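Local coordinates for protein ribosomal silencing factor RsfS (Bacillus halodurans, PDB 2O5A) that probably silences ribosomes by binding ribosomal protein uL14 and keeping the 30S and 50S subunits from joining, which represses translation, at residues K18-V23 with I39-S44. Residues are numbered along the deposited sequence; the frame is centred on the assembly and turned at random.
Sequences KAEQVV and ICHGNS
Two pairs of backbone hydrogen bonds tie Lys-18–Val-23 to Ile-39–Ser-44. Glu-20 N gives its hydrogen to His-41 O at 3.1 Å and Glu-20 O takes the one from His-41 N; further along, Val-23 and Ile-39 pair the same way, Val-23 N to Ile-39 O at 2.6 Å. Two residues, Gln-21 and Val-22, lie between Glu-20 and Val-23, against Cys-40 alone between His-41 and Ile-39, so the register shifts by one and the chain bulges where it turns at Gln-21, and Val-22 CA comes within 3.1 Å of Ile-39 O as a CA-H...O contact.

Among the polar side chains, the His-41 ring, set between backbone N and carbonyl carbon (chi1 77°), leans toward Glu-20 and Gln-21. Glu-20 O lies over one ring face, and Glu-20 OE2 approaches CE1 of His-41 with the carboxylate nearly perpendicular to the ring. Gln-21 brings CG to His-41 NE2 obliquely, at 3.7 Å. An alanine in place of His-41 would probably lose the ring's packing against the backbone and side chains of Glu-20 and Gln-21. Asn-43 ND2 reaches both Glu-20 carboxylate oxygens through weak hydrogen bonds.

On the other face, Ala-19 CB meets Cys-40 SG at 3.8 Å and Val-22 CG2 touches Cys-40 CB, against Val-14 of helix 4-16. The whole is an antiparallel beta hairpin with a beta bulge, at the edge of the mixed sheet of this Iojap/RsfS-family protein.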
loop_
_atom_site.group_PDB
_atom_site.type_symbol
_atom_site.label_atom_id
_atom_site.label_comp_id
_atom_site.label_asym_id
_atom_site.label_seq_id
_atom_site.Cartn_x
_atom_site.Cartn_y
_atom_site.Cartn_z
ATOM N N LYS A 18 7.821 22.355 -3.182
ATOM C CA LYS A 18 8.897 21.905 -2.296
ATOM C C LYS A 18 8.710 20.528 -1.661
ATOM O O LYS A 18 9.222 20.283 -0.567
ATOM C CB LYS A 18 9.114 22.930 -1.179
ATOM C CG LYS A 18 9.352 24.348 -1.657
ATOM C CD LYS A 18 10.648 24.471 -2.431
ATOM C CE LYS A 18 11.004 25.930 -2.624
ATOM N NZ LYS A 18 10.742 26.701 -1.379
ATOM N N ALA A 19 7.989 19.631 -2.325
ATOM C CA ALA A 19 7.790 18.297 -1.767
ATOM C C ALA A 19 9.143 17.618 -1.631
ATOM O O ALA A 19 9.954 17.644 -2.558
ATOM C CB ALA A 19 6.893 17.476 -2.660
ATOM N N GLU A 20 9.382 17.006 -0.477
ATOM C CA GLU A 20 10.653 16.343 -0.223
ATOM C C GLU A 20 10.655 14.833 -0.457
ATOM O O GLU A 20 9.616 14.175 -0.399
ATOM C CB GLU A 20 11.108 16.653 1.205
ATOM C CG GLU A 20 11.385 18.132 1.445
ATOM C CD GLU A 20 11.571 18.464 2.912
ATOM O OE1 GLU A 20 12.172 19.515 3.219
ATOM O OE2 GLU A 20 11.108 17.676 3.757
ATOM N N GLN A 21 11.846 14.307 -0.728
ATOM C CA GLN A 21 12.062 12.886 -0.981
ATOM C C GLN A 21 11.172 12.321 -2.084
ATOM O O GLN A 21 10.535 11.281 -1.912
ATOM C CB GLN A 21 11.861 12.080 0.304
ATOM C CG GLN A 21 12.675 12.586 1.482
ATOM C CD GLN A 21 12.925 11.511 2.520
ATOM O OE1 GLN A 21 12.065 10.670 2.778
ATOM N NE2 GLN A 21 14.102 11.541 3.130
ATOM N N VAL A 22 11.137 13.012 -3.219
ATOM C CA VAL A 22 10.335 12.577 -4.353
ATOM C C VAL A 22 10.892 11.284 -4.938
ATOM O O VAL A 22 12.068 11.206 -5.298
ATOM C CB VAL A 22 10.309 13.648 -5.465
ATOM C CG1 VAL A 22 9.684 13.077 -6.730
ATOM C CG2 VAL A 22 9.525 14.859 -4.995
ATOM N N VAL A 23 10.036 10.270 -5.027
ATOM C CA VAL A 23 10.428 8.978 -5.571
ATOM C C VAL A 23 9.354 8.433 -6.502
ATOM O O VAL A 23 8.167 8.433 -6.170
ATOM C CB VAL A 23 10.676 7.942 -4.447
ATOM C CG1 VAL A 23 10.869 6.555 -5.044
ATOM C CG2 VAL A 23 11.903 8.336 -3.646
ATOM N N ILE A 39 5.897 9.179 -5.234
ATOM C CA ILE A 39 5.873 9.389 -3.792
ATOM C C ILE A 39 6.700 10.574 -3.315
ATOM O O ILE A 39 7.759 10.890 -3.863
ATOM C CB ILE A 39 6.331 8.128 -3.060
ATOM C CG1 ILE A 39 5.691 6.930 -3.764
ATOM C CG2 ILE A 39 5.993 8.224 -1.570
ATOM C CD1 ILE A 39 6.014 5.604 -3.223
ATOM N N CYS A 40 6.186 11.226 -2.285
ATOM C CA CYS A 40 6.830 12.380 -1.689
ATOM C C CYS A 40 6.103 12.698 -0.399
ATOM O O CYS A 40 5.121 12.038 -0.050
ATOM C CB CYS A 40 6.762 13.571 -2.640
ATOM S SG CYS A 40 5.081 14.114 -3.019
ATOM N N HIS A 41 6.580 13.711 0.312
ATOM C CA HIS A 41 5.947 14.072 1.564
ATOM C C HIS A 41 6.082 15.547 1.900
ATOM O O HIS A 41 6.931 16.254 1.353
ATOM C CB HIS A 41 6.533 13.234 2.703
ATOM C CG HIS A 41 7.885 13.686 3.158
ATOM N ND1 HIS A 41 8.114 14.942 3.680
ATOM C CD2 HIS A 41 9.082 13.052 3.169
ATOM C CE1 HIS A 41 9.389 15.057 3.996
ATOM N NE2 HIS A 41 9.999 13.929 3.697
ATOM N N GLY A 42 5.222 15.996 2.806
ATOM C CA GLY A 42 5.243 17.377 3.254
ATOM C C GLY A 42 5.628 17.360 4.718
ATOM O O GLY A 42 5.519 16.321 5.370
ATOM N N ASN A 43 6.077 18.494 5.244
ATOM C CA ASN A 43 6.487 18.563 6.640
ATOM C C ASN A 43 5.370 19.026 7.570
ATOM O O ASN A 43 5.553 19.099 8.784
ATOM C CB ASN A 43 7.699 19.482 6.780
ATOM C CG ASN A 43 8.865 19.034 5.921
ATOM O OD1 ASN A 43 9.207 17.854 5.890
ATOM N ND2 ASN A 43 9.479 19.978 5.218
ATOM N N SER A 44 4.218 19.342 6.992
ATOM C CA SER A 44 3.063 19.786 7.764
ATOM C C SER A 44 1.824 19.495 6.934
ATOM O O SER A 44 1.917 19.290 5.726
ATOM C CB SER A 44 3.145 21.286 8.052
ATOM O OG SER A 44 2.914 22.048 6.880
#